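Local coordinates for protein superoxide dismutase [Mn/Fe] (Aeropyrum pernix, PDB 3AK2) that catalyses the dismutation of superoxide into oxygen and hydrogen peroxide at a manganese centre, and as a cambialistic enzyme can probably also work with iron, at residues P21-E26 with W187-W192; K29-K34 with E168-L173; L47-K52 with M66-F71; H76-I81 with W130-F135. All coordinates share one frame; numbering follows the deposited sequence.

Contact 1 of 4, residues P21-E26 with W187-W192; sequences PYIIEE and WNVVNW
Tyr22 and Asn188 mark the closest backbone approach, their CA atoms 7.2 Å apart, where the loop entering helix 25-54 passes the turn between helices 179-186 and 192-205. In this iron/manganese superoxide dismutase fold, the contact ties the start of the N-terminal alpha-hairpin to the C-terminal domain. The Tyr22 ring does most of the work. It is held like a plate between two residues: CD of Pro21, which follows a cis peptide bond, sits toward the rim of one face, while CB of Asn188 lies over the middle of the other. That second approach is a CH-pi contact, with Asn188 CB 3.5 Å from the Tyr22 ring centroid and only 10° off the ring normal. The Asn188 amide then runs on over the same side of the ring, its plane tilted 27° from the ring plane, and brings ND2 within 3.4 Å of Tyr22 CE2. This is packing; ND2 gives a hydrogen bond to Asn185 O. Tyr22 has CG anti to its own carbonyl carbon (chi1 -55°), which swings the ring out from the loop to meet the turn. The loop itself is pinned by Gln174, which bonds Pro21 O and Ile24 N, and by the Tyr175 hydroxyl on Tyr22 O. Val189 packs obliquely against the base of the ring, its two methyls going one to each neighbour: CG1 is 3.7 Å from Tyr22 CD1, and CG2 faces Ile23 CD1 more loosely at 4.4 Å.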
# COMPACT_ATOMS: atom_id res chain seq x y z
N PRO A 21 26.25 22.85 7.31
CA PRO A 21 25.98 21.96 8.44
C PRO A 21 24.60 21.28 8.40
O PRO A 21 24.29 20.51 9.30
CB PRO A 21 26.04 22.91 9.63
CG PRO A 21 25.53 24.19 9.10
CD PRO A 21 25.95 24.26 7.65
N TYR A 22 23.81 21.56 7.37
CA TYR A 22 22.41 21.14 7.33
C TYR A 22 22.20 19.64 7.10
O TYR A 22 21.31 19.04 7.70
CB TYR A 22 21.63 21.99 6.33
CG TYR A 22 21.80 23.46 6.65
CD1 TYR A 22 22.59 24.28 5.85
CD2 TYR A 22 21.21 24.00 7.78
CE1 TYR A 22 22.77 25.63 6.18
CE2 TYR A 22 21.37 25.34 8.12
CZ TYR A 22 22.15 26.15 7.31
OH TYR A 22 22.30 27.47 7.65
N ILE A 23 23.02 19.05 6.24
CA ILE A 23 23.05 17.60 6.07
C ILE A 23 24.51 17.16 6.07
O ILE A 23 25.29 17.59 5.22
CB ILE A 23 22.34 17.14 4.77
CG1 ILE A 23 20.93 17.75 4.66
CG2 ILE A 23 22.25 15.61 4.74
CD1 ILE A 23 20.24 17.52 3.33
N ILE A 24 24.87 16.30 7.02
CA ILE A 24 26.27 15.92 7.22
C ILE A 24 26.83 15.04 6.11
O ILE A 24 26.09 14.32 5.42
CB ILE A 24 26.52 15.24 8.60
CG1 ILE A 24 25.64 14.01 8.79
CG2 ILE A 24 26.36 16.25 9.75
CD1 ILE A 24 26.03 13.14 9.98
N GLU A 25 28.15 15.10 5.95
CA GLU A 25 28.87 14.36 4.92
C GLU A 25 28.57 12.86 4.93
O GLU A 25 28.39 12.26 3.87
CB GLU A 25 30.38 14.60 5.05
CG GLU A 25 31.23 13.90 3.99
CD GLU A 25 32.72 14.16 4.17
OE1 GLU A 25 33.20 14.08 5.32
OE2 GLU A 25 33.40 14.42 3.16
N GLU A 26 28.53 12.25 6.12
CA GLU A 26 28.35 10.80 6.19
C GLU A 26 27.02 10.38 5.60
O GLU A 26 26.94 9.35 4.91
CB GLU A 26 28.49 10.26 7.61
CG GLU A 26 28.53 8.73 7.65
CD GLU A 26 28.57 8.14 9.04
OE1 GLU A 26 28.64 6.89 9.13
OE2 GLU A 26 28.52 8.89 10.03
N TRP A 187 15.36 23.47 4.22
CA TRP A 187 15.06 24.69 3.47
C TRP A 187 16.31 25.52 3.16
O TRP A 187 16.35 26.22 2.15
CB TRP A 187 14.03 25.54 4.20
CG TRP A 187 12.69 24.89 4.25
CD1 TRP A 187 12.14 24.23 5.30
CD2 TRP A 187 11.75 24.81 3.18
NE1 TRP A 187 10.90 23.74 4.96
CE2 TRP A 187 10.63 24.09 3.66
CE3 TRP A 187 11.73 25.28 1.86
CZ2 TRP A 187 9.51 23.83 2.86
CZ3 TRP A 187 10.62 25.02 1.07
CH2 TRP A 187 9.52 24.30 1.58
N ASN A 188 17.31 25.42 4.02
CA ASN A 188 18.55 26.20 3.86
C ASN A 188 19.45 25.73 2.72
O ASN A 188 20.42 26.41 2.38
CB ASN A 188 19.32 26.22 5.18
CG ASN A 188 18.55 26.92 6.27
OD1 ASN A 188 18.28 28.12 6.19
ND2 ASN A 188 18.19 26.17 7.30
N VAL A 189 19.12 24.57 2.13
CA VAL A 189 19.89 24.06 0.99
C VAL A 189 19.06 23.86 -0.29
O VAL A 189 19.56 23.33 -1.27
CB VAL A 189 20.67 22.75 1.34
CG1 VAL A 189 21.69 22.99 2.45
CG2 VAL A 189 19.71 21.61 1.72
N VAL A 190 17.81 24.32 -0.28
CA VAL A 190 16.96 24.20 -1.48
C VAL A 190 17.53 25.04 -2.62
O VAL A 190 17.80 26.23 -2.46
CB VAL A 190 15.49 24.59 -1.21
CG1 VAL A 190 14.69 24.64 -2.51
CG2 VAL A 190 14.85 23.61 -0.24
N ASN A 191 17.70 24.40 -3.77
CA ASN A 191 18.21 25.05 -4.97
C ASN A 191 17.06 25.58 -5.81
O ASN A 191 16.57 24.91 -6.72
CB ASN A 191 19.06 24.04 -5.76
CG ASN A 191 19.73 24.66 -6.97
OD1 ASN A 191 19.64 25.87 -7.22
ND2 ASN A 191 20.43 23.83 -7.73
N TRP A 192 16.63 26.80 -5.51
CA TRP A 192 15.48 27.38 -6.20
C TRP A 192 15.72 27.59 -7.69
O TRP A 192 14.78 27.58 -8.48
CB TRP A 192 14.99 28.66 -5.51
CG TRP A 192 14.35 28.37 -4.20
CD1 TRP A 192 14.83 28.68 -2.96
CD2 TRP A 192 13.11 27.67 -3.98
NE1 TRP A 192 13.97 28.23 -1.99
CE2 TRP A 192 12.91 27.61 -2.59
CE3 TRP A 192 12.15 27.10 -4.83
CZ2 TRP A 192 11.78 27.00 -2.02
CZ3 TRP A 192 11.04 26.49 -4.26
CH2 TRP A 192 10.86 26.45 -2.87

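Contact 2 of 4, residues K29-K34 with E168-L173; sequences KLHHQK and EHAYYL. With MN (manganese (II) ion), chain E.
His31 and His169 converge on the manganese ion from two separate parts of the chain, each binding it through NE2 at 2.2 Å. His31 NE2 and His169 NE2 stand 3.1 Å apart, a closeness set by the shared metal rather than by a hydrogen bond. His31 reaches inward from helix 25-54 with its ring anti to the backbone N (chi1 -159°). His169 instead tucks CG between its backbone N and carbonyl carbon (chi1 67°), and this turns its ring back toward the helix. The rings cross steeply as an offset edge-to-face pair: the edge of His169 points at the face of His31, with the planes at 68°, and His169 CD2 lies over that face. Ala170 CB comes up to His31 CE1 at 3.9 Å, and away from the metal Leu30 CD1 meets Leu173 CD1 at 3.7 Å, their side chains crossing nearly at right angles. On its far side His169 ND1 is hydrogen-bonded to Glu168 of the second subunit, which fixes the ring's rotation and links the metal centre to the interface with that subunit. With His79, Asp165 and a water, this makes the five-coordinate site typical of iron/manganese superoxide dismutases.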
# COMPACT_ATOMS: atom_id res chain seq x y z
N LYS A 29 27.15 10.71 1.69
CA LYS A 29 27.94 9.63 1.12
C LYS A 29 27.19 8.29 1.10
O LYS A 29 27.10 7.64 0.06
CB LYS A 29 29.29 9.49 1.83
CG LYS A 29 30.25 8.52 1.17
CD LYS A 29 31.65 8.64 1.74
CE LYS A 29 32.64 7.79 0.96
NZ LYS A 29 32.87 8.33 -0.42
N LEU A 30 26.67 7.87 2.25
CA LEU A 30 25.89 6.64 2.32
C LEU A 30 24.65 6.72 1.44
O LEU A 30 24.29 5.75 0.77
CB LEU A 30 25.46 6.34 3.76
CG LEU A 30 26.55 5.97 4.76
CD1 LEU A 30 25.99 6.05 6.17
CD2 LEU A 30 27.10 4.58 4.49
N HIS A 31 24.01 7.87 1.45
CA HIS A 31 22.75 8.04 0.74
C HIS A 31 22.94 7.84 -0.76
O HIS A 31 22.12 7.19 -1.42
CB HIS A 31 22.21 9.44 1.01
CG HIS A 31 20.74 9.57 0.79
ND1 HIS A 31 20.04 10.73 1.08
CD2 HIS A 31 19.83 8.70 0.30
CE1 HIS A 31 18.77 10.56 0.78
NE2 HIS A 31 18.61 9.33 0.31
N HIS A 32 24.03 8.38 -1.27
CA HIS A 32 24.35 8.32 -2.68
C HIS A 32 24.93 6.96 -3.05
O HIS A 32 24.43 6.29 -3.96
CB HIS A 32 25.34 9.44 -3.00
CG HIS A 32 25.73 9.52 -4.44
ND1 HIS A 32 27.04 9.44 -4.87
CD2 HIS A 32 24.98 9.70 -5.56
CE1 HIS A 32 27.08 9.56 -6.18
NE2 HIS A 32 25.85 9.72 -6.62
N GLN A 33 25.99 6.56 -2.34
CA GLN A 33 26.76 5.37 -2.69
C GLN A 33 26.07 4.06 -2.35
O GLN A 33 26.29 3.05 -3.03
CB GLN A 33 28.14 5.39 -2.01
CG GLN A 33 29.02 6.55 -2.47
CD GLN A 33 30.44 6.48 -1.95
OE1 GLN A 33 31.33 7.18 -2.45
NE2 GLN A 33 30.67 5.65 -0.93
N LYS A 34 25.25 4.06 -1.30
CA LYS A 34 24.58 2.84 -0.89
C LYS A 34 23.13 2.82 -1.35
O LYS A 34 22.74 1.97 -2.15
CB LYS A 34 24.69 2.64 0.63
CG LYS A 34 26.14 2.55 1.15
CD LYS A 34 26.86 1.32 0.61
CE LYS A 34 28.19 1.09 1.30
NZ LYS A 34 29.25 2.01 0.81
N GLU A 168 14.11 7.51 6.69
CA GLU A 168 14.92 7.69 7.89
C GLU A 168 16.41 7.82 7.55
O GLU A 168 17.11 8.61 8.18
CB GLU A 168 14.64 6.57 8.90
CG GLU A 168 13.20 6.63 9.42
CD GLU A 168 12.86 5.55 10.42
OE1 GLU A 168 13.27 4.38 10.23
OE2 GLU A 168 12.16 5.87 11.40
N HIS A 169 16.87 7.09 6.54
CA HIS A 169 18.28 7.17 6.13
C HIS A 169 18.71 8.57 5.67
O HIS A 169 19.90 8.85 5.60
CB HIS A 169 18.65 6.12 5.07
CG HIS A 169 17.98 6.31 3.74
ND1 HIS A 169 17.12 5.37 3.21
CD2 HIS A 169 18.07 7.30 2.82
CE1 HIS A 169 16.69 5.78 2.03
NE2 HIS A 169 17.25 6.95 1.76
N ALA A 170 17.75 9.42 5.33
CA ALA A 170 18.07 10.77 4.88
C ALA A 170 18.47 11.70 6.03
O ALA A 170 19.06 12.76 5.79
CB ALA A 170 16.90 11.37 4.08
N TYR A 171 18.17 11.31 7.27
CA TYR A 171 18.40 12.22 8.39
C TYR A 171 18.85 11.59 9.71
O TYR A 171 19.36 12.30 10.58
CB TYR A 171 17.16 13.08 8.64
CG TYR A 171 15.90 12.30 8.98
CD1 TYR A 171 15.64 11.88 10.28
CD2 TYR A 171 14.97 11.98 7.99
CE1 TYR A 171 14.49 11.17 10.60
CE2 TYR A 171 13.81 11.27 8.29
CZ TYR A 171 13.58 10.86 9.59
OH TYR A 171 12.43 10.18 9.89
N TYR A 172 18.65 10.28 9.87
CA TYR A 172 18.78 9.66 11.20
C TYR A 172 20.14 9.83 11.87
O TYR A 172 20.21 10.08 13.08
CB TYR A 172 18.37 8.19 11.19
CG TYR A 172 17.67 7.79 12.47
CD1 TYR A 172 16.29 7.88 12.59
CD2 TYR A 172 18.40 7.35 13.58
CE1 TYR A 172 15.64 7.54 13.77
CE2 TYR A 172 17.76 7.00 14.77
CZ TYR A 172 16.39 7.10 14.85
OH TYR A 172 15.75 6.75 16.02
N LEU A 173 21.22 9.70 11.11
CA LEU A 173 22.55 9.81 11.70
C LEU A 173 22.80 11.16 12.36
O LEU A 173 23.55 11.24 13.35
CB LEU A 173 23.64 9.53 10.66
CG LEU A 173 23.84 8.08 10.21
CD1 LEU A 173 24.89 8.02 9.12
CD2 LEU A 173 24.22 7.17 11.37
MN MN E . 16.70 8.28 0.08
O HOH W 1 14.72 7.54 -0.05

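Contact 3 of 4, residues L47-K52 with M66-F71; sequences LEKIEK and MRDFSF
Leu47 and Phe69 stand where the backbones come nearest, CA to CA 7.1 Å, between helices 25-54 and 62-82, the two arms of the N-terminal alpha-hairpin. Both segments are regular helix throughout. The Leu47 side chain reaches across with its branch end, CG and both methyls, beside the Phe69 ring; CD2 is 4.0 Å from Phe69 CD2 and equally near CE2. Phe69 presents that side because its ring stands anti to the backbone N (chi1 173°). Arg143 of the third subunit packs on both residues, and Tyr73 meets the Phe69 ring. Replacing Leu47 with an alanine would probably open a gap beside Phe69 CD2 and CE2 and leave the ring less firmly held. The polar part is indirect. Lys49 NZ and Asp68 OD2 are 4.3 Å apart, too far for a salt bridge, but one water joins them, accepting from Lys49 NZ at 2.8 Å and donating to Asp68 OD2 at 2.8 Å. The other oxygen of Asp68, OD1, makes a salt bridge with Arg63 of the fourth subunit. The carboxylate is therefore probably stabilised in its charged form, with a direct cation on one oxygen and a water-mediated one on the other.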
# COMPACT_ATOMS: atom_id res chain seq x y z
N LEU A 47 14.59 -5.14 -15.12
CA LEU A 47 14.54 -5.11 -16.58
C LEU A 47 15.28 -6.29 -17.21
O LEU A 47 14.88 -6.77 -18.27
CB LEU A 47 15.04 -3.77 -17.12
CG LEU A 47 14.12 -2.57 -16.87
CD1 LEU A 47 14.73 -1.31 -17.44
CD2 LEU A 47 12.72 -2.78 -17.43
N GLU A 48 16.33 -6.76 -16.55
CA GLU A 48 17.05 -7.94 -17.02
C GLU A 48 16.16 -9.18 -16.98
O GLU A 48 16.19 -10.01 -17.90
CB GLU A 48 18.31 -8.17 -16.19
CG GLU A 48 19.17 -9.32 -16.68
CD GLU A 48 20.48 -9.43 -15.94
OE1 GLU A 48 20.52 -9.10 -14.73
OE2 GLU A 48 21.47 -9.85 -16.57
N LYS A 49 15.37 -9.31 -15.92
CA LYS A 49 14.40 -10.41 -15.81
C LYS A 49 13.35 -10.35 -16.91
O LYS A 49 13.00 -11.37 -17.50
CB LYS A 49 13.75 -10.43 -14.43
CG LYS A 49 14.72 -10.84 -13.34
CD LYS A 49 14.16 -10.61 -11.95
CE LYS A 49 15.26 -10.74 -10.92
NZ LYS A 49 14.77 -10.45 -9.54
N ILE A 50 12.84 -9.15 -17.18
CA ILE A 50 11.87 -8.98 -18.26
C ILE A 50 12.50 -9.37 -19.60
O ILE A 50 11.88 -10.10 -20.38
CB ILE A 50 11.29 -7.54 -18.28
CG1 ILE A 50 10.47 -7.30 -17.01
CG2 ILE A 50 10.42 -7.32 -19.52
CD1 ILE A 50 10.07 -5.86 -16.75
N GLU A 51 13.73 -8.94 -19.83
CA GLU A 51 14.47 -9.29 -21.05
C GLU A 51 14.62 -10.81 -21.22
O GLU A 51 14.31 -11.36 -22.28
CB GLU A 51 15.83 -8.60 -21.07
CG GLU A 51 16.66 -8.86 -22.32
CD GLU A 51 17.97 -8.11 -22.33
OE1 GLU A 51 18.38 -7.66 -23.41
OE2 GLU A 51 18.61 -7.97 -21.25
N LYS A 52 15.09 -11.48 -20.17
CA LYS A 52 15.27 -12.93 -20.22
C LYS A 52 13.94 -13.67 -20.44
O LYS A 52 13.89 -14.67 -21.15
CB LYS A 52 15.95 -13.42 -18.94
CG LYS A 52 17.43 -13.08 -18.85
CD LYS A 52 18.01 -13.55 -17.53
CE LYS A 52 19.45 -13.10 -17.36
NZ LYS A 52 19.95 -13.38 -15.99
N MET A 66 7.40 -6.52 -11.87
CA MET A 66 6.95 -5.15 -12.06
C MET A 66 6.88 -4.35 -10.76
O MET A 66 7.17 -3.16 -10.76
CB MET A 66 5.66 -5.10 -12.86
CG MET A 66 5.87 -5.53 -14.29
SD MET A 66 4.37 -5.66 -15.25
CE MET A 66 5.07 -6.17 -16.83
N ARG A 67 6.53 -5.01 -9.66
CA ARG A 67 6.61 -4.37 -8.35
C ARG A 67 8.06 -3.97 -8.02
O ARG A 67 8.29 -2.88 -7.49
CB ARG A 67 6.05 -5.28 -7.26
CG ARG A 67 4.53 -5.26 -7.14
CD ARG A 67 4.04 -6.39 -6.26
NE ARG A 67 2.62 -6.28 -5.97
CZ ARG A 67 1.90 -7.24 -5.39
NH1 ARG A 67 2.46 -8.40 -5.08
NH2 ARG A 67 0.61 -7.03 -5.14
N ASP A 68 9.01 -4.84 -8.36
CA ASP A 68 10.43 -4.56 -8.16
C ASP A 68 10.86 -3.38 -9.03
O ASP A 68 11.57 -2.47 -8.57
CB ASP A 68 11.30 -5.76 -8.52
CG ASP A 68 11.13 -6.94 -7.57
OD1 ASP A 68 10.53 -6.80 -6.48
OD2 ASP A 68 11.62 -8.02 -7.95
N PHE A 69 10.46 -3.41 -10.30
CA PHE A 69 10.76 -2.31 -11.21
C PHE A 69 10.16 -1.00 -10.69
O PHE A 69 10.85 0.01 -10.64
CB PHE A 69 10.28 -2.58 -12.63
CG PHE A 69 10.43 -1.38 -13.53
CD1 PHE A 69 9.33 -0.59 -13.85
CD2 PHE A 69 11.68 -1.02 -14.03
CE1 PHE A 69 9.47 0.54 -14.66
CE2 PHE A 69 11.82 0.10 -14.83
CZ PHE A 69 10.72 0.87 -15.14
N SER A 70 8.90 -1.03 -10.30
CA SER A 70 8.22 0.16 -9.81
C SER A 70 8.99 0.80 -8.66
O SER A 70 9.30 1.99 -8.70
CB SER A 70 6.81 -0.19 -9.35
OG SER A 70 6.24 0.87 -8.61
N PHE A 71 9.30 0.01 -7.63
CA PHE A 71 9.96 0.56 -6.45
C PHE A 71 11.33 1.14 -6.78
O PHE A 71 11.67 2.25 -6.35
CB PHE A 71 10.09 -0.51 -5.38
CG PHE A 71 10.89 -0.08 -4.18
CD1 PHE A 71 10.30 0.68 -3.17
CD2 PHE A 71 12.22 -0.44 -4.05
CE1 PHE A 71 11.05 1.08 -2.06
CE2 PHE A 71 12.97 -0.05 -2.94
CZ PHE A 71 12.39 0.71 -1.95
O HOH W 2 13.62 -7.87 -9.89

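Contact 4 of 4, residues H76-I81 with W130-F135; sequences HIMHTI and WGVLAF. With MN (manganese (II) ion), chain E.
His76 O is gripped twice by Thr80, through its backbone N at 2.9 Å and its OG1 also at 2.9 Å, on the helix turn that carries Met78 and His79 against Trp130. The hydroxyl comes in from above the carbonyl plane. Here helix 62-82 of the alpha-hairpin lies over strand 129-136, the middle strand of the antiparallel sheet in the C-terminal domain, the segment axes 11.5 Å apart at closest and inclined at 66°. Trp130 bridges that distance. Its six-membered ring drives edge-on into the face of the manganese ligand His79, a T-shaped pair with the planes at 84°. Trp130 CH2 stands over the middle of the imidazole, while CZ2 is 3.5 Å from His79 CE1. His79 binds the metal through NE2 and gives ND1 to Gly75 O, so its ring is held at both nitrogens and backed by the indole. With an alanine in place of Trp130, the imidazole face would probably lose its aromatic backing and Met78 the surface it lies on. Met78 covers one indole face: its CB is 3.7 Å from the centroid of the six-membered ring in a CH-pi contact. Bends at chi2 (-65°) and chi3 then fold the chain along the indole, which puts Met78 SD above the five-membered ring of Trp130, 5.0 Å from its centroid, a Met-aromatic contact. The terminal methyl finishes the layer, Met78 CE lying 3.6 Å from Trp130 CG and 3.8 Å from Val132 CG2.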
# COMPACT_ATOMS: atom_id res chain seq x y z
N HIS A 76 15.12 5.53 -8.03
CA HIS A 76 16.11 6.14 -8.90
C HIS A 76 15.70 7.55 -9.34
O HIS A 76 16.44 8.51 -9.12
CB HIS A 76 16.38 5.22 -10.09
CG HIS A 76 17.31 5.81 -11.11
ND1 HIS A 76 18.44 6.52 -10.77
CD2 HIS A 76 17.27 5.78 -12.46
CE1 HIS A 76 19.06 6.91 -11.86
NE2 HIS A 76 18.38 6.47 -12.91
N ILE A 77 14.52 7.69 -9.94
CA ILE A 77 14.13 9.01 -10.42
C ILE A 77 13.95 10.03 -9.29
O ILE A 77 14.34 11.19 -9.44
CB ILE A 77 12.92 8.96 -11.37
CG1 ILE A 77 12.85 10.26 -12.18
CG2 ILE A 77 11.62 8.62 -10.62
CD1 ILE A 77 11.84 10.23 -13.30
N MET A 78 13.40 9.61 -8.16
CA MET A 78 13.20 10.52 -7.04
C MET A 78 14.52 11.05 -6.51
O MET A 78 14.65 12.25 -6.25
CB MET A 78 12.36 9.89 -5.92
CG MET A 78 10.93 9.51 -6.33
SD MET A 78 9.88 10.91 -6.77
CE MET A 78 9.55 11.62 -5.14
N HIS A 79 15.53 10.19 -6.36
CA HIS A 79 16.85 10.66 -5.91
C HIS A 79 17.54 11.51 -6.97
O HIS A 79 18.24 12.47 -6.64
CB HIS A 79 17.74 9.49 -5.47
CG HIS A 79 17.30 8.86 -4.18
ND1 HIS A 79 16.29 7.93 -4.12
CD2 HIS A 79 17.72 9.05 -2.91
CE1 HIS A 79 16.11 7.56 -2.87
NE2 HIS A 79 16.96 8.23 -2.11
N THR A 80 17.32 11.18 -8.24
CA THR A 80 17.87 11.95 -9.35
C THR A 80 17.38 13.40 -9.33
O THR A 80 18.13 14.31 -9.68
CB THR A 80 17.55 11.26 -10.70
OG1 THR A 80 18.24 10.01 -10.76
CG2 THR A 80 17.94 12.12 -11.90
N ILE A 81 16.14 13.61 -8.91
CA ILE A 81 15.59 14.96 -8.75
C ILE A 81 16.08 15.58 -7.43
O ILE A 81 16.44 16.77 -7.39
CB ILE A 81 14.05 14.94 -8.82
CG1 ILE A 81 13.58 14.40 -10.17
CG2 ILE A 81 13.48 16.34 -8.56
CD1 ILE A 81 12.10 14.09 -10.25
N TRP A 130 8.37 10.76 0.81
CA TRP A 130 8.78 12.02 0.21
C TRP A 130 7.70 13.07 0.37
O TRP A 130 6.52 12.76 0.31
CB TRP A 130 9.02 11.85 -1.29
CG TRP A 130 10.02 10.81 -1.63
CD1 TRP A 130 9.82 9.46 -1.67
CD2 TRP A 130 11.40 11.02 -1.99
NE1 TRP A 130 10.98 8.81 -2.02
CE2 TRP A 130 11.96 9.75 -2.22
CE3 TRP A 130 12.20 12.16 -2.13
CZ2 TRP A 130 13.30 9.58 -2.58
CZ3 TRP A 130 13.53 11.99 -2.50
CH2 TRP A 130 14.06 10.71 -2.71
N GLY A 131 8.13 14.32 0.55
CA GLY A 131 7.26 15.47 0.32
C GLY A 131 7.51 15.96 -1.10
O GLY A 131 8.66 16.05 -1.53
N VAL A 132 6.44 16.24 -1.84
CA VAL A 132 6.55 16.54 -3.26
C VAL A 132 5.78 17.79 -3.66
O VAL A 132 4.59 17.91 -3.37
CB VAL A 132 6.07 15.33 -4.13
CG1 VAL A 132 6.14 15.67 -5.63
CG2 VAL A 132 6.89 14.07 -3.83
N LEU A 133 6.48 18.71 -4.32
CA LEU A 133 5.84 19.79 -5.05
C LEU A 133 5.86 19.42 -6.52
O LEU A 133 6.93 19.21 -7.10
CB LEU A 133 6.58 21.12 -4.82
CG LEU A 133 6.07 22.33 -5.62
CD1 LEU A 133 4.67 22.73 -5.18
CD2 LEU A 133 7.03 23.51 -5.48
N ALA A 134 4.68 19.35 -7.12
CA ALA A 134 4.54 18.89 -8.49
C ALA A 134 3.81 19.90 -9.36
O ALA A 134 3.04 20.72 -8.86
CB ALA A 134 3.83 17.54 -8.54
N PHE A 135 4.08 19.82 -10.66
CA PHE A 135 3.34 20.56 -11.67
C PHE A 135 2.26 19.65 -12.25
O PHE A 135 2.55 18.55 -12.73
CB PHE A 135 4.29 21.04 -12.77
CG PHE A 135 3.63 21.90 -13.82
CD1 PHE A 135 3.47 23.26 -13.61
CD2 PHE A 135 3.19 21.35 -15.02
CE1 PHE A 135 2.88 24.06 -14.58
CE2 PHE A 135 2.60 22.15 -15.99
CZ PHE A 135 2.45 23.51 -15.77
MN MN E . 16.70 8.28 0.08
O HOH W 1 14.72 7.54 -0.05

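From the N terminus, the chain enters helix 25-54 through the first half of contact 1, passes the first half of contact 2, and closes its shortest loop at contact 3, where helix 62-82 folds back to complete the hairpin. Contact 4 opens only after that, on the same second helix, and closes on strand 129-136. Contacts 3 and 4 thus follow in series, and both fall within the loop of contact 2, which lies in turn within that of contact 1; none cross. Contacts 1, 2 and 4 join hairpin to C-terminal domain. Contacts 2 and 4 share the manganese ion and its water, whereas contact 3 sits across the chain's centre from contact 1.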